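Local atomic coordinates of A-type flavoprotein (Giardia intestinalis, PDB entry 2Q9U), a protein that scavenges oxygen as a flavodiiron protein, carrying a mu-oxo-diiron site in a beta-lactamase-like domain and FMN in a flavodoxin-like domain. Residues D171-H176 / L241-Y246; H191-F196 / V232-D237; V259-D264 / A310-S315; P343-G348 / D371-K376. All coordinates share one frame; numbering follows the deposited sequence.

Contacts 1 and 2 lie in the beta-lactamase-like domain, touch one another and are both buried; both use helix 236-250. Contact 1 joins an iron-binding loop to that helix through a tyrosine hydroxyl, a water and aromatic packing, whereas contact 2 is wholly apolar across its interface. Contacts 3 and 4 belong to the flavodoxin-like domain, their centres about 10 Å apart, and share its parallel sheet. Contact 3 is fully buried strand pairing at the middle of that sheet, while contact 4, only partly buried, relies on a single backbone hydrogen bond, a bridging water and aromatic packing.

Contact 1. Residues D171-H176 / L241-Y246; sequences DGFGQH and LAIAEY. With FEO (mu-oxo-diiron), chain G.
Asp171 bridges the two irons of the mu-oxo-diiron centre, its OD1 2.0 Å from FE1 and its OD2 2.0 Å from FE2. His90, His230 and Asp89 also bind FE1, and His85, His152 and Glu87 bind FE2. Behind this first shell the backbone makes a type II turn from Asp171 to Gly174, closed by the bond from Gly174 N to Asp171 O. Tyr246 meets the turn with its hydroxyl: Phe173 N donates to Tyr246 OH at 2.8 Å, with a bent N-H...O angle of 148°. The same OH donates to a water at 2.8 Å, and that water donates to Gly174 O, so the hydroxyl is gripped twice and ties the turn to helix 236-250. Tyr246 also presents its ring edge to the face of Phe173 in a tilted edge-to-face pair, Tyr246 CE2 lying over the centre of the Phe173 ring and the planes 60° apart. Ala242 CB sits at the edge of the Phe173 ring, 4.0 Å from Phe173 CD2, and Ile243 CG1 approaches Phe173 CE2 obliquely. Around this junction, Ile226 of strand 225-228 touches Phe173, while helices 189-204 and 208-219 pack on Tyr246.

Contact 2. Residues H191-F196 / V232-D237; sequences HVMHLF and VSWRGD
An edge strand of a mixed sheet in the beta-lactamase-like domain, the weakly bonded strand 234-235, leads here into helix 236-250; Trp234 of this strand and Val232 just before it pack against helix 189-204. Trp234 carries most of the contact. Its side chain, with CG anti to the carbonyl carbon (chi1 -57°), sends the far rim of the six-membered ring to the helix, where Val192, Met193 and, one turn on, Phe196 receive it. Val192 comes tip to tip, CG1 lying 3.6 Å from Trp234 CH2. Met193, its chain bent at both chi2 and chi3, crosses obliquely to bring SD 3.7 Å from the same CH2, a Met-aromatic contact. Phe196 sets CD2 3.5 Å from Trp234 CZ2, the Phe196 and six-membered Trp234 rings meeting obliquely, planes 81° apart.

In the four-layered alpha-beta/beta-alpha fold of the metallo-beta-lactamase family helices flank the two sheets, and here helix 189-204 meets a side chain of the edge strand; no hydrogen bond joins the two segments. The polar edge of the indole is nevertheless satisfied, because Trp234 NE1 bonds to Phe173 O of the iron-site loop. Val232 adds the tightest meeting: its CG2, in the crowded position between the backbone N and the carbonyl carbon, lies 3.4 Å from Val192 CG1, closer than usual van der Waals contact. Val232 N is bonded in turn to Gln175 OE1 of the same iron-site loop.

Contact 3. Residues V259-D264 / A310-S315; sequences VTVVLD and AVAFAS
Val262 buries more surface than any other residue in this pairing, against a ring. Its isopropyl group and the side chain of Phe313 leave the sheet side by side, so that CB of Val262 lies over one face of the ring in a CH-pi contact, 3.9 Å from the Phe313 ring centroid. Phe313 reaches back with chi1 -80°, CG anti to the carbonyl carbon, while Val311 CG2 meets the ring at its edge. Ala314 and Ala312 are the next most covered, and both belong to the other face of the sheet. There Ala314 CB sits 3.8 Å from Leu263 CB, and Ala312 CB lies 4.0 Å from Val261 CG2.

These pairs are held in register by the parallel ladder of segments 259-263 and 310-314, whose axes differ by 15°. Val262 N donates to Ala312 O at 2.8 Å with a nearly straight N-H...O angle of 170°, and Val262 O accepts from Ala314 N at 3.0 Å. Further bonds join Thr260 to Ala310 and Ala312; the last, from Asp264 N to Ala314 O, is weak. The Ala314 side chain lies about 4 Å from that of FMN-binding Thr270, which puts this end of the pair beside the flavin site. In this flavodoxin-like sheet, strand 287-292 flanks 258-263, strand 344-350 flanks 310-314, and helix 386-409 covers Val259 and Ala310.

Contact 4. Residues P343-G348 / D371-K376; sequences PAFAFG and DVYDEK
A water stands in for strand pairing just beyond the single backbone bridge of this contact. It donates to Ala344 O at 2.7 Å and to Asp374 O, and accepts from Asp374 N, so three bonds fix its place between strand and loop. The same water lies 3.5 Å above the plane of the Tyr373 ring, over its centre. At the bridge itself, Ala344 N donates to Asp371 O at 2.9 Å from 47° above the carbonyl plane, and Pro343 CA makes a C-H...O contact with that oxygen. An inverse gamma turn centred on Val372 then brings Tyr373 to the strand.

Tyr373 takes the crowded rotamer, CG between the backbone N and the carbonyl carbon (chi1 59°). Its tip crosses Phe345 obliquely, OH coming 3.4 Å from Phe345 CD1, and its CE1 lies 4.2 Å from Pro343 CB. At the edge of the Phe345 ring and in its plane is Asp374 OD2, 3.7 Å from Phe345 CE1, where the rim hydrogens would be mildly attractive to a carboxylate. The other oxygen of Asp374, OD1, accepts from Lys376 N in an Asx turn. Strand 344-350 is hydrogen-bonded to strand 310-314 within the flavodoxin-like sheet, helix 386-409 packs on Pro343, Phe345 and Tyr373, and helix 356-367 lies against Ala346 and Val372.

Contact 1. Residues D171-H176 / L241-Y246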
loop_
_atom_site.group_PDB
_atom_site.type_symbol
_atom_site.label_atom_id
_atom_site.label_comp_id
_atom_site.label_asym_id
_atom_site.label_seq_id
_atom_site.Cartn_x
_atom_site.Cartn_y
_atom_site.Cartn_z
ATOM N N ASP A 171 4.331 28.580 -4.915
ATOM C CA ASP A 171 4.472 27.263 -5.530
ATOM C C ASP A 171 5.655 27.251 -6.499
ATOM O O ASP A 171 6.356 26.219 -6.675
ATOM C CB ASP A 171 3.208 26.869 -6.305
ATOM C CG ASP A 171 2.109 26.246 -5.419
ATOM O OD1 ASP A 171 2.372 25.693 -4.311
ATOM O OD2 ASP A 171 0.956 26.304 -5.879
ATOM N N GLY A 172 5.893 28.396 -7.146
ATOM C CA GLY A 172 7.045 28.496 -8.047
ATOM C C GLY A 172 8.342 28.080 -7.380
ATOM O O GLY A 172 8.607 28.448 -6.227
ATOM N N PHE A 173 9.148 27.311 -8.113
ATOM C CA PHE A 173 10.458 26.828 -7.647
ATOM C C PHE A 173 10.355 25.837 -6.494
ATOM O O PHE A 173 11.357 25.498 -5.870
ATOM C CB PHE A 173 11.427 27.972 -7.285
ATOM C CG PHE A 173 11.793 28.826 -8.463
ATOM C CD1 PHE A 173 10.983 29.916 -8.825
ATOM C CD2 PHE A 173 12.914 28.524 -9.224
ATOM C CE1 PHE A 173 11.311 30.701 -9.952
ATOM C CE2 PHE A 173 13.259 29.297 -10.349
ATOM C CZ PHE A 173 12.446 30.387 -10.704
ATOM N N GLY A 174 9.134 25.344 -6.253
ATOM C CA GLY A 174 8.889 24.428 -5.148
ATOM C C GLY A 174 9.283 22.993 -5.423
ATOM O O GLY A 174 9.436 22.572 -6.594
ATOM N N GLN A 175 9.418 22.218 -4.336
ATOM C CA GLN A 175 9.515 20.765 -4.453
ATOM C C GLN A 175 8.840 20.194 -3.206
ATOM O O GLN A 175 8.923 20.764 -2.101
ATOM C CB GLN A 175 10.970 20.239 -4.525
ATOM C CG GLN A 175 12.074 21.280 -4.847
ATOM C CD GLN A 175 12.385 22.190 -3.655
ATOM O OE1 GLN A 175 12.644 21.720 -2.540
ATOM N NE2 GLN A 175 12.384 23.492 -3.892
ATOM N N HIS A 176 8.162 19.065 -3.398
ATOM C CA HIS A 176 7.562 18.356 -2.269
ATOM C C HIS A 176 8.679 17.568 -1.603
ATOM O O HIS A 176 9.015 16.414 -1.975
ATOM C CB HIS A 176 6.385 17.485 -2.724
ATOM C CG HIS A 176 5.200 18.275 -3.170
ATOM N ND1 HIS A 176 4.610 19.252 -2.389
ATOM C CD2 HIS A 176 4.461 18.198 -4.305
ATOM C CE1 HIS A 176 3.576 19.761 -3.039
ATOM N NE2 HIS A 176 3.460 19.134 -4.200
ATOM N N LEU A 241 20.814 27.001 -11.520
ATOM C CA LEU A 241 20.349 25.715 -12.055
ATOM C C LEU A 241 18.818 25.614 -12.126
ATOM O O LEU A 241 18.244 25.121 -13.111
ATOM C CB LEU A 241 20.890 24.569 -11.172
ATOM C CG LEU A 241 22.413 24.362 -11.127
ATOM C CD1 LEU A 241 22.763 23.102 -10.303
ATOM C CD2 LEU A 241 22.995 24.268 -12.552
ATOM N N ALA A 242 18.169 26.041 -11.046
ATOM C CA ALA A 242 16.728 25.969 -10.960
ATOM C C ALA A 242 16.104 26.845 -12.063
ATOM O O ALA A 242 15.205 26.407 -12.787
ATOM C CB ALA A 242 16.283 26.425 -9.598
ATOM N N ILE A 243 16.571 28.087 -12.144
ATOM C CA ILE A 243 16.116 29.030 -13.166
ATOM C C ILE A 243 16.352 28.468 -14.569
ATOM O O ILE A 243 15.438 28.523 -15.412
ATOM C CB ILE A 243 16.784 30.420 -13.012
ATOM C CG1 ILE A 243 16.279 31.098 -11.732
ATOM C CG2 ILE A 243 16.443 31.315 -14.217
ATOM C CD1 ILE A 243 17.115 32.291 -11.279
ATOM N N ALA A 244 17.548 27.916 -14.793
ATOM C CA ALA A 244 17.907 27.334 -16.115
ATOM C C ALA A 244 16.985 26.184 -16.541
ATOM O O ALA A 244 16.630 26.084 -17.723
ATOM C CB ALA A 244 19.338 26.888 -16.142
ATOM N N GLU A 245 16.591 25.329 -15.591
ATOM C CA GLU A 245 15.652 24.235 -15.892
ATOM C C GLU A 245 14.263 24.765 -16.278
ATOM O O GLU A 245 13.675 24.319 -17.273
ATOM C CB GLU A 245 15.552 23.267 -14.703
ATOM C CG GLU A 245 14.566 22.069 -14.922
ATOM C CD GLU A 245 15.013 21.098 -16.013
ATOM O OE1 GLU A 245 16.226 21.035 -16.301
ATOM O OE2 GLU A 245 14.152 20.387 -16.573
ATOM N N TYR A 246 13.705 25.673 -15.475
ATOM C CA TYR A 246 12.439 26.314 -15.844
ATOM C C TYR A 246 12.521 26.987 -17.221
ATOM O O TYR A 246 11.581 26.919 -18.032
ATOM C CB TYR A 246 12.044 27.359 -14.805
ATOM C CG TYR A 246 11.213 26.879 -13.659
ATOM C CD1 TYR A 246 10.617 25.610 -13.648
ATOM C CD2 TYR A 246 10.976 27.730 -12.577
ATOM C CE1 TYR A 246 9.840 25.192 -12.565
ATOM C CE2 TYR A 246 10.203 27.339 -11.515
ATOM C CZ TYR A 246 9.634 26.073 -11.505
ATOM O OH TYR A 246 8.861 25.737 -10.426
HETATM FE FE1 FEO G . 1.273 24.556 -3.039
HETATM FE FE2 FEO G . -0.889 25.466 -5.577
HETATM O O FEO G . -0.376 25.161 -3.612
HETATM O O HOH W 1 9.306 23.122 -9.398
#

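Contact 2. Residues H191-F196 / V232-D237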
loop_
_atom_site.group_PDB
_atom_site.type_symbol
_atom_site.label_atom_id
_atom_site.label_comp_id
_atom_site.label_asym_id
_atom_site.label_seq_id
_atom_site.Cartn_x
_atom_site.Cartn_y
_atom_site.Cartn_z
ATOM N N HIS A 191 19.537 15.888 -5.943
ATOM C CA HIS A 191 18.310 15.346 -5.385
ATOM C C HIS A 191 17.178 16.404 -5.369
ATOM O O HIS A 191 16.045 16.114 -5.738
ATOM C CB HIS A 191 18.531 14.809 -3.960
ATOM C CG HIS A 191 17.305 14.155 -3.395
ATOM N ND1 HIS A 191 16.641 13.147 -4.062
ATOM C CD2 HIS A 191 16.609 14.375 -2.255
ATOM C CE1 HIS A 191 15.586 12.776 -3.358
ATOM N NE2 HIS A 191 15.540 13.507 -2.262
ATOM N N VAL A 192 17.508 17.621 -4.944
ATOM C CA VAL A 192 16.542 18.726 -4.929
ATOM C C VAL A 192 16.061 18.967 -6.368
ATOM O O VAL A 192 14.864 19.145 -6.616
ATOM C CB VAL A 192 17.135 20.010 -4.343
ATOM C CG1 VAL A 192 16.036 21.150 -4.311
ATOM C CG2 VAL A 192 17.696 19.769 -2.933
ATOM N N MET A 193 16.991 18.923 -7.330
ATOM C CA MET A 193 16.624 19.160 -8.718
ATOM C C MET A 193 15.737 18.069 -9.251
ATOM O O MET A 193 14.812 18.347 -10.020
ATOM C CB MET A 193 17.856 19.371 -9.610
ATOM C CG MET A 193 18.527 20.707 -9.425
ATOM S SD MET A 193 17.425 22.119 -9.838
ATOM C CE MET A 193 16.850 21.692 -11.494
ATOM N N HIS A 194 16.008 16.825 -8.844
ATOM C CA HIS A 194 15.103 15.718 -9.188
ATOM C C HIS A 194 13.667 16.022 -8.736
ATOM O O HIS A 194 12.720 15.880 -9.512
ATOM C CB HIS A 194 15.618 14.407 -8.581
ATOM C CG HIS A 194 14.623 13.295 -8.607
ATOM N ND1 HIS A 194 14.554 12.386 -9.631
ATOM C CD2 HIS A 194 13.645 12.958 -7.733
ATOM C CE1 HIS A 194 13.585 11.519 -9.385
ATOM N NE2 HIS A 194 13.011 11.849 -8.243
ATOM N N LEU A 195 13.500 16.446 -7.488
ATOM C CA LEU A 195 12.150 16.715 -6.968
ATOM C C LEU A 195 11.565 17.996 -7.566
ATOM O O LEU A 195 10.335 18.114 -7.747
ATOM C CB LEU A 195 12.191 16.776 -5.434
ATOM C CG LEU A 195 12.517 15.426 -4.760
ATOM C CD1 LEU A 195 12.697 15.659 -3.253
ATOM C CD2 LEU A 195 11.419 14.360 -5.034
ATOM N N PHE A 196 12.454 18.950 -7.884
ATOM C CA PHE A 196 12.059 20.214 -8.534
ATOM C C PHE A 196 11.450 19.875 -9.906
ATOM O O PHE A 196 10.417 20.419 -10.301
ATOM C CB PHE A 196 13.299 21.109 -8.661
ATOM C CG PHE A 196 13.099 22.377 -9.480
ATOM C CD1 PHE A 196 13.207 22.363 -10.874
ATOM C CD2 PHE A 196 12.854 23.595 -8.841
ATOM C CE1 PHE A 196 13.067 23.551 -11.614
ATOM C CE2 PHE A 196 12.733 24.788 -9.576
ATOM C CZ PHE A 196 12.831 24.756 -10.953
ATOM N N VAL A 232 12.798 23.305 -0.263
ATOM C CA VAL A 232 13.939 24.171 0.018
ATOM C C VAL A 232 13.936 25.407 -0.878
ATOM O O VAL A 232 13.285 25.444 -1.948
ATOM C CB VAL A 232 15.317 23.438 -0.075
ATOM C CG1 VAL A 232 15.384 22.327 0.951
ATOM C CG2 VAL A 232 15.554 22.891 -1.479
ATOM N N SER A 233 14.652 26.418 -0.411
ATOM C CA SER A 233 14.767 27.685 -1.126
ATOM C C SER A 233 16.130 27.782 -1.808
ATOM O O SER A 233 17.011 26.927 -1.610
ATOM C CB SER A 233 14.534 28.838 -0.141
ATOM O OG SER A 233 13.179 28.842 0.229
ATOM N N TRP A 234 16.299 28.823 -2.623
ATOM C CA TRP A 234 17.362 28.882 -3.603
ATOM C C TRP A 234 18.225 30.138 -3.453
ATOM O O TRP A 234 17.714 31.275 -3.244
ATOM C CB TRP A 234 16.765 28.861 -5.031
ATOM C CG TRP A 234 15.898 27.683 -5.316
ATOM C CD1 TRP A 234 14.526 27.589 -5.154
ATOM C CD2 TRP A 234 16.334 26.410 -5.807
ATOM N NE1 TRP A 234 14.102 26.319 -5.502
ATOM C CE2 TRP A 234 15.187 25.581 -5.906
ATOM C CE3 TRP A 234 17.588 25.884 -6.158
ATOM C CZ2 TRP A 234 15.250 24.263 -6.371
ATOM C CZ3 TRP A 234 17.654 24.538 -6.607
ATOM C CH2 TRP A 234 16.488 23.763 -6.710
ATOM N N ARG A 235 19.524 29.939 -3.597
ATOM C CA ARG A 235 20.498 31.005 -3.653
ATOM C C ARG A 235 21.750 30.558 -4.471
ATOM O O ARG A 235 21.862 29.464 -4.836
ATOM C CB ARG A 235 20.870 31.465 -2.239
ATOM C CG ARG A 235 21.719 30.450 -1.500
ATOM C CD ARG A 235 21.858 30.675 -0.034
ATOM N NE ARG A 235 22.368 29.551 0.717
ATOM C CZ ARG A 235 22.666 29.590 1.996
ATOM N NH1 ARG A 235 22.544 30.680 2.677
ATOM N NH2 ARG A 235 23.102 28.544 2.584
ATOM N N GLY A 236 22.636 31.483 -4.739
ATOM C CA GLY A 236 23.824 31.206 -5.495
ATOM C C GLY A 236 23.727 30.386 -6.758
ATOM O O GLY A 236 22.792 30.470 -7.488
ATOM N N ASP A 237 24.714 29.525 -6.947
ATOM C CA ASP A 237 24.752 28.625 -8.073
ATOM C C ASP A 237 23.528 27.735 -8.211
ATOM O O ASP A 237 23.058 27.537 -9.310
ATOM C CB ASP A 237 26.008 27.757 -8.115
ATOM C CG ASP A 237 27.296 28.564 -8.210
ATOM O OD1 ASP A 237 27.295 29.633 -8.773
ATOM O OD2 ASP A 237 28.284 28.099 -7.722
#

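Contact 3. Residues V259-D264 / A310-S315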
loop_
_atom_site.group_PDB
_atom_site.type_symbol
_atom_site.label_atom_id
_atom_site.label_comp_id
_atom_site.label_asym_id
_atom_site.label_seq_id
_atom_site.Cartn_x
_atom_site.Cartn_y
_atom_site.Cartn_z
ATOM N N VAL A 259 14.207 7.309 -23.526
ATOM C CA VAL A 259 12.960 6.675 -23.891
ATOM C C VAL A 259 12.326 6.101 -22.615
ATOM O O VAL A 259 13.011 5.433 -21.838
ATOM C CB VAL A 259 13.196 5.543 -24.906
ATOM C CG1 VAL A 259 11.841 4.843 -25.267
ATOM C CG2 VAL A 259 13.847 6.106 -26.166
ATOM N N THR A 260 11.053 6.413 -22.388
ATOM C CA THR A 260 10.276 5.777 -21.284
ATOM C C THR A 260 9.144 4.900 -21.826
ATOM O O THR A 260 8.381 5.359 -22.689
ATOM C CB THR A 260 9.685 6.827 -20.327
ATOM O OG1 THR A 260 10.755 7.594 -19.763
ATOM C CG2 THR A 260 8.857 6.152 -19.160
ATOM N N VAL A 261 9.024 3.662 -21.310
ATOM C CA VAL A 261 7.908 2.786 -21.661
ATOM C C VAL A 261 6.969 2.692 -20.444
ATOM O O VAL A 261 7.425 2.449 -19.330
ATOM C CB VAL A 261 8.366 1.379 -22.084
ATOM C CG1 VAL A 261 7.147 0.527 -22.474
ATOM C CG2 VAL A 261 9.323 1.494 -23.271
ATOM N N VAL A 262 5.693 2.981 -20.651
ATOM C CA VAL A 262 4.707 2.943 -19.574
ATOM C C VAL A 262 3.716 1.829 -19.925
ATOM O O VAL A 262 3.173 1.801 -21.038
ATOM C CB VAL A 262 3.949 4.292 -19.440
ATOM C CG1 VAL A 262 2.873 4.224 -18.329
ATOM C CG2 VAL A 262 4.948 5.443 -19.145
ATOM N N LEU A 263 3.505 0.891 -19.010
ATOM C CA LEU A 263 2.626 -0.218 -19.359
ATOM C C LEU A 263 1.966 -0.847 -18.160
ATOM O O LEU A 263 2.279 -0.533 -17.007
ATOM C CB LEU A 263 3.380 -1.324 -20.144
ATOM C CG LEU A 263 4.312 -2.262 -19.361
ATOM C CD1 LEU A 263 4.515 -3.600 -20.074
ATOM C CD2 LEU A 263 5.638 -1.600 -19.027
ATOM N N ASP A 264 1.066 -1.772 -18.450
ATOM C CA ASP A 264 0.655 -2.717 -17.436
ATOM C C ASP A 264 0.539 -4.067 -18.159
ATOM O O ASP A 264 0.501 -4.124 -19.383
ATOM C CB ASP A 264 -0.675 -2.288 -16.801
ATOM C CG ASP A 264 -0.890 -2.876 -15.403
ATOM O OD1 ASP A 264 -0.203 -3.871 -15.044
ATOM O OD2 ASP A 264 -1.771 -2.356 -14.676
ATOM N N ALA A 310 11.234 10.411 -26.316
ATOM C CA ALA A 310 10.226 9.551 -26.920
ATOM C C ALA A 310 9.612 8.631 -25.864
ATOM O O ALA A 310 10.260 8.281 -24.864
ATOM C CB ALA A 310 10.834 8.683 -28.063
ATOM N N VAL A 311 8.392 8.189 -26.137
ATOM C CA VAL A 311 7.686 7.299 -25.195
ATOM C C VAL A 311 7.028 6.116 -25.905
ATOM O O VAL A 311 6.762 6.152 -27.117
ATOM C CB VAL A 311 6.602 8.058 -24.352
ATOM C CG1 VAL A 311 7.243 9.130 -23.484
ATOM C CG2 VAL A 311 5.458 8.671 -25.249
ATOM N N ALA A 312 6.760 5.073 -25.131
ATOM C CA ALA A 312 5.851 4.007 -25.574
ATOM C C ALA A 312 4.837 3.679 -24.468
ATOM O O ALA A 312 5.177 3.713 -23.270
ATOM C CB ALA A 312 6.650 2.745 -25.986
ATOM N N PHE A 313 3.596 3.401 -24.878
ATOM C CA PHE A 313 2.564 2.940 -23.968
ATOM C C PHE A 313 2.040 1.586 -24.419
ATOM O O PHE A 313 1.803 1.349 -25.623
ATOM C CB PHE A 313 1.417 3.933 -23.897
ATOM C CG PHE A 313 1.697 5.121 -22.998
ATOM C CD1 PHE A 313 2.603 6.120 -23.398
ATOM C CD2 PHE A 313 1.074 5.238 -21.768
ATOM C CE1 PHE A 313 2.878 7.229 -22.581
ATOM C CE2 PHE A 313 1.319 6.374 -20.944
ATOM C CZ PHE A 313 2.237 7.357 -21.354
ATOM N N ALA A 314 1.824 0.707 -23.451
ATOM C CA ALA A 314 1.480 -0.667 -23.784
ATOM C C ALA A 314 0.498 -1.235 -22.785
ATOM O O ALA A 314 0.528 -0.884 -21.613
ATOM C CB ALA A 314 2.726 -1.520 -23.846
ATOM N N SER A 315 -0.353 -2.124 -23.278
ATOM C CA SER A 315 -1.314 -2.841 -22.441
ATOM C C SER A 315 -1.839 -4.051 -23.207
ATOM O O SER A 315 -2.061 -3.952 -24.417
ATOM C CB SER A 315 -2.508 -1.920 -22.103
ATOM O OG SER A 315 -3.552 -2.624 -21.463
#

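Contact 4. Residues P343-G348 / D371-K376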
loop_
_atom_site.group_PDB
_atom_site.type_symbol
_atom_site.label_atom_id
_atom_site.label_comp_id
_atom_site.label_asym_id
_atom_site.label_seq_id
_atom_site.Cartn_x
_atom_site.Cartn_y
_atom_site.Cartn_z
ATOM N N PRO A 343 7.664 11.698 -30.251
ATOM C CA PRO A 343 7.483 10.403 -30.902
ATOM C C PRO A 343 6.856 9.434 -29.884
ATOM O O PRO A 343 7.306 9.388 -28.753
ATOM C CB PRO A 343 8.918 9.971 -31.213
ATOM C CG PRO A 343 9.695 11.256 -31.311
ATOM C CD PRO A 343 9.072 12.142 -30.276
ATOM N N ALA A 344 5.801 8.719 -30.258
ATOM C CA ALA A 344 5.106 7.827 -29.318
ATOM C C ALA A 344 4.679 6.530 -30.013
ATOM O O ALA A 344 4.092 6.567 -31.112
ATOM C CB ALA A 344 3.877 8.530 -28.681
ATOM N N PHE A 345 4.972 5.400 -29.361
ATOM C CA PHE A 345 4.764 4.068 -29.923
ATOM C C PHE A 345 3.828 3.296 -28.981
ATOM O O PHE A 345 3.748 3.611 -27.782
ATOM C CB PHE A 345 6.119 3.362 -30.053
ATOM C CG PHE A 345 6.074 2.067 -30.797
ATOM C CD1 PHE A 345 5.828 2.050 -32.184
ATOM C CD2 PHE A 345 6.297 0.870 -30.140
ATOM C CE1 PHE A 345 5.796 0.842 -32.904
ATOM C CE2 PHE A 345 6.265 -0.357 -30.836
ATOM C CZ PHE A 345 6.010 -0.371 -32.222
ATOM N N ALA A 346 3.087 2.334 -29.529
ATOM C CA ALA A 346 2.185 1.512 -28.706
ATOM C C ALA A 346 2.305 0.048 -29.086
ATOM O O ALA A 346 2.551 -0.269 -30.243
ATOM C CB ALA A 346 0.723 1.995 -28.828
ATOM N N PHE A 347 2.142 -0.850 -28.111
ATOM C CA PHE A 347 2.168 -2.282 -28.411
ATOM C C PHE A 347 1.396 -3.050 -27.346
ATOM O O PHE A 347 1.036 -2.477 -26.334
ATOM C CB PHE A 347 3.612 -2.811 -28.526
ATOM C CG PHE A 347 4.449 -2.598 -27.284
ATOM C CD1 PHE A 347 5.082 -1.366 -27.051
ATOM C CD2 PHE A 347 4.606 -3.620 -26.347
ATOM C CE1 PHE A 347 5.842 -1.154 -25.895
ATOM C CE2 PHE A 347 5.381 -3.410 -25.167
ATOM C CZ PHE A 347 6.017 -2.183 -24.967
ATOM N N GLY A 348 1.138 -4.335 -27.574
ATOM C CA GLY A 348 0.438 -5.110 -26.560
ATOM C C GLY A 348 -0.104 -6.416 -27.066
ATOM O O GLY A 348 -0.322 -6.578 -28.264
ATOM N N ASP A 371 3.406 12.537 -31.541
ATOM C CA ASP A 371 3.831 12.109 -32.877
ATOM C C ASP A 371 3.722 10.581 -32.991
ATOM O O ASP A 371 4.695 9.836 -32.750
ATOM C CB ASP A 371 5.261 12.621 -33.111
ATOM C CG ASP A 371 5.858 12.176 -34.443
ATOM O OD1 ASP A 371 5.135 11.621 -35.291
ATOM O OD2 ASP A 371 7.078 12.396 -34.637
ATOM N N VAL A 372 2.517 10.105 -33.316
ATOM C CA VAL A 372 2.283 8.670 -33.423
ATOM C C VAL A 372 2.650 8.253 -34.864
ATOM O O VAL A 372 1.809 8.184 -35.748
ATOM C CB VAL A 372 0.852 8.250 -33.030
ATOM C CG1 VAL A 372 0.731 6.701 -32.987
ATOM C CG2 VAL A 372 0.456 8.851 -31.651
ATOM N N TYR A 373 3.930 8.000 -35.066
ATOM C CA TYR A 373 4.495 7.731 -36.384
ATOM C C TYR A 373 4.125 6.359 -36.973
ATOM O O TYR A 373 4.178 6.164 -38.192
ATOM C CB TYR A 373 6.008 7.885 -36.317
ATOM C CG TYR A 373 6.647 6.950 -35.316
ATOM C CD1 TYR A 373 6.788 7.332 -33.971
ATOM C CD2 TYR A 373 7.066 5.676 -35.693
ATOM C CE1 TYR A 373 7.354 6.471 -33.041
ATOM C CE2 TYR A 373 7.633 4.799 -34.763
ATOM C CZ TYR A 373 7.775 5.214 -33.437
ATOM O OH TYR A 373 8.347 4.354 -32.514
ATOM N N ASP A 374 3.780 5.412 -36.110
ATOM C CA ASP A 374 3.380 4.077 -36.544
ATOM C C ASP A 374 2.086 3.706 -35.813
ATOM O O ASP A 374 2.122 3.275 -34.655
ATOM C CB ASP A 374 4.500 3.094 -36.199
ATOM C CG ASP A 374 4.228 1.678 -36.680
ATOM O OD1 ASP A 374 3.103 1.380 -37.146
ATOM O OD2 ASP A 374 5.159 0.854 -36.552
ATOM N N GLU A 375 0.950 3.849 -36.485
ATOM C CA GLU A 375 -0.341 3.608 -35.841
ATOM C C GLU A 375 -0.779 2.145 -35.737
ATOM O O GLU A 375 -1.861 1.863 -35.210
ATOM C CB GLU A 375 -1.434 4.372 -36.548
ATOM C CG GLU A 375 -1.243 5.870 -36.553
ATOM C CD GLU A 375 -2.411 6.542 -37.220
ATOM O OE1 GLU A 375 -3.034 5.881 -38.083
ATOM O OE2 GLU A 375 -2.732 7.691 -36.883
ATOM N N LYS A 376 0.027 1.236 -36.263
ATOM C CA LYS A 376 -0.239 -0.179 -36.134
ATOM C C LYS A 376 0.356 -0.704 -34.833
ATOM O O LYS A 376 -0.258 -1.542 -34.165
ATOM C CB LYS A 376 0.329 -0.938 -37.325
HETATM O O HOH W 2 3.938 5.102 -33.361
#